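Local coordinates for protein dihydroneopterin triphosphate diphosphatase (Escherichia coli O157:H7, PDB 5U7F) that probably hydrolyses dihydroneopterin triphosphate to the monophosphate and pyrophosphate, a step of folate biosynthesis, and also accepts nucleoside triphosphates, preferring dATP, at residues Cys75-Glu80 / Asn138-Glu143. Sequence-based numbering, arbitrary orientation.
Sequences CQRTVE and NRQAIE
Where the C-terminal helix 136-147 of the Nudix fold packs on the mixed sheet, Gln140 reaches Arg77 on the edge strand 72-82, and the two side chains meet near the surface. One direct hydrogen bond joins the segments: Arg77 NH1 donates to Gln140 OE1 over 2.9 Å, nearly straight at 166°. The oxygen lies at the edge of the guanidinium, almost in its plane, whereas the donor stands 22° off the plane of the amide carbonyl. A water closes a ring beside this bond, accepting from Arg77 NH2 at 2.8 Å and donating to Gln140 OE1 at 2.9 Å. OE1 is thus gripped by two donors, and both terminal nitrogens of the guanidinium are engaged along one edge, which should restrict its rotation.

The side chains cross at about a right angle. Gln140 spans the gap with CG anti to its own N (chi1 -172°) and an extended chain beyond, while the Arg77 chain is bent about its CB-CG and CG-CD bonds to bring its guanidinium to Gln140. Helix 136-147 covers one face of the Nudix sheet, Ala141 and Ile142 resting on Val15 of strand 10-18 while Gln140 points to the edge strand; the neighbouring antiparallel strand 97-107 supplies Trp102, which touches the side chains of Arg77, Gln140 and Ala141. Phe145 and a weak hydrogen bond from NH1 to Gln144 add further helix contacts to Arg77. On the strand, Cys75 is tied to Cys104 by a disulfide; before the helix, Ser135, predicted to bind substrate, accepts a hydrogen bond from Asn138 N through OG.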
loop_
_atom_site.group_PDB
_atom_site.type_symbol
_atom_site.label_atom_id
_atom_site.label_comp_id
_atom_site.label_asym_id
_atom_site.label_seq_id
_atom_site.Cartn_x
_atom_site.Cartn_y
_atom_site.Cartn_z
ATOM N N CYS A 75 -10.287 1.009 -6.546
ATOM C CA CYS A 75 -10.867 -0.333 -6.522
ATOM C C CYS A 75 -12.308 -0.380 -5.984
ATOM O O CYS A 75 -12.936 -1.433 -6.009
ATOM C CB CYS A 75 -10.004 -1.245 -5.664
ATOM S SG CYS A 75 -8.372 -1.581 -6.346
ATOM N N GLN A 76 -12.802 0.749 -5.486
ATOM C CA GLN A 76 -14.118 0.837 -4.851
ATOM C C GLN A 76 -14.295 -0.259 -3.806
ATOM O O GLN A 76 -15.280 -1.003 -3.815
ATOM C CB GLN A 76 -15.241 0.778 -5.907
ATOM C CG GLN A 76 -15.328 2.010 -6.821
ATOM C CD GLN A 76 -16.643 2.062 -7.609
ATOM O OE1 GLN A 76 -17.493 1.179 -7.474
ATOM N NE2 GLN A 76 -16.815 3.099 -8.426
ATOM N N ARG A 77 -13.321 -0.340 -2.900
ATOM C CA ARG A 77 -13.394 -1.205 -1.736
ATOM C C ARG A 77 -12.781 -0.500 -0.529
ATOM O O ARG A 77 -11.757 0.183 -0.639
ATOM C CB ARG A 77 -12.693 -2.538 -2.004
ATOM C CG ARG A 77 -13.447 -3.399 -3.048
ATOM C CD ARG A 77 -13.567 -4.866 -2.657
ATOM N NE ARG A 77 -13.955 -5.024 -1.259
ATOM C CZ ARG A 77 -13.618 -6.055 -0.488
ATOM N NH1 ARG A 77 -12.876 -7.046 -0.972
ATOM N NH2 ARG A 77 -14.028 -6.094 0.774
ATOM N N THR A 78 -13.449 -0.662 0.608
ATOM C CA THR A 78 -12.996 -0.143 1.899
ATOM C C THR A 78 -13.193 -1.257 2.925
ATOM O O THR A 78 -14.265 -1.881 2.981
ATOM C CB THR A 78 -13.785 1.116 2.331
ATOM O OG1 THR A 78 -13.479 2.211 1.471
ATOM C CG2 THR A 78 -13.443 1.536 3.738
ATOM N N VAL A 79 -12.167 -1.517 3.735
ATOM C CA VAL A 79 -12.268 -2.488 4.817
ATOM C C VAL A 79 -11.827 -1.824 6.107
ATOM O O VAL A 79 -11.215 -0.761 6.069
ATOM C CB VAL A 79 -11.413 -3.722 4.544
ATOM C CG1 VAL A 79 -11.954 -4.470 3.319
ATOM C CG2 VAL A 79 -9.966 -3.295 4.361
ATOM N N GLU A 80 -12.144 -2.459 7.228
ATOM C CA GLU A 80 -11.755 -1.984 8.552
ATOM C C GLU A 80 -11.093 -3.135 9.298
ATOM O O GLU A 80 -11.560 -4.264 9.258
ATOM C CB GLU A 80 -12.959 -1.462 9.316
ATOM C CG GLU A 80 -12.597 -0.890 10.674
ATOM C CD GLU A 80 -13.815 -0.579 11.538
ATOM O OE1 GLU A 80 -14.626 0.292 11.144
ATOM O OE2 GLU A 80 -13.965 -1.209 12.616
ATOM N N ASN A 138 -4.201 -6.383 2.690
ATOM C CA ASN A 138 -3.201 -6.368 1.602
ATOM C C ASN A 138 -3.241 -7.661 0.812
ATOM O O ASN A 138 -3.248 -7.643 -0.430
ATOM C CB ASN A 138 -1.800 -6.132 2.172
ATOM C CG ASN A 138 -0.820 -5.492 1.171
ATOM O OD1 ASN A 138 0.119 -4.786 1.602
ATOM N ND2 ASN A 138 -1.008 -5.736 -0.159
ATOM N N ARG A 139 -3.287 -8.777 1.521
ATOM C CA ARG A 139 -3.451 -10.070 0.888
ATOM C C ARG A 139 -4.696 -10.130 0.033
ATOM O O ARG A 139 -4.643 -10.509 -1.157
ATOM C CB ARG A 139 -3.506 -11.151 1.931
ATOM C CG ARG A 139 -3.909 -12.519 1.401
ATOM C CD ARG A 139 -3.584 -13.588 2.421
ATOM N NE ARG A 139 -4.518 -13.524 3.529
ATOM C CZ ARG A 139 -4.229 -13.247 4.797
ATOM N NH1 ARG A 139 -2.979 -12.974 5.214
ATOM N NH2 ARG A 139 -5.240 -13.262 5.658
ATOM N N GLN A 140 -5.818 -9.747 0.630
ATOM C CA GLN A 140 -7.094 -9.841 -0.071
ATOM C C GLN A 140 -7.107 -8.948 -1.325
ATOM O O GLN A 140 -7.643 -9.325 -2.370
ATOM C CB GLN A 140 -8.245 -9.471 0.867
ATOM C CG GLN A 140 -9.630 -9.730 0.270
ATOM C CD GLN A 140 -10.793 -9.470 1.255
ATOM O OE1 GLN A 140 -11.851 -8.984 0.859
ATOM N NE2 GLN A 140 -10.598 -9.828 2.509
ATOM N N ALA A 141 -6.487 -7.777 -1.241
ATOM C CA ALA A 141 -6.467 -6.862 -2.366
ATOM C C ALA A 141 -5.641 -7.455 -3.512
ATOM O O ALA A 141 -6.050 -7.379 -4.656
ATOM C CB ALA A 141 -5.928 -5.501 -1.949
ATOM N N ILE A 142 -4.506 -8.059 -3.190
ATOM C CA ILE A 142 -3.672 -8.705 -4.214
ATOM C C ILE A 142 -4.502 -9.817 -4.884
ATOM O O ILE A 142 -4.552 -9.933 -6.119
ATOM C CB ILE A 142 -2.365 -9.251 -3.596
ATOM C CG1 ILE A 142 -1.480 -8.087 -3.153
ATOM C CG2 ILE A 142 -1.575 -10.144 -4.620
ATOM C CD1 ILE A 142 -0.275 -8.528 -2.296
ATOM N N GLU A 143 -5.192 -10.606 -4.073
ATOM C CA GLU A 143 -5.953 -11.749 -4.585
ATOM C C GLU A 143 -7.073 -11.304 -5.503
ATOM O O GLU A 143 -7.285 -11.884 -6.586
ATOM C CB GLU A 143 -6.516 -12.601 -3.451
ATOM C CG GLU A 143 -5.426 -13.332 -2.640
ATOM C CD GLU A 143 -5.930 -14.102 -1.412
ATOM O OE1 GLU A 143 -6.939 -13.704 -0.782
ATOM O OE2 GLU A 143 -5.280 -15.111 -1.050
HETATM O O HOH W 1 -13.311 -7.741 2.969
#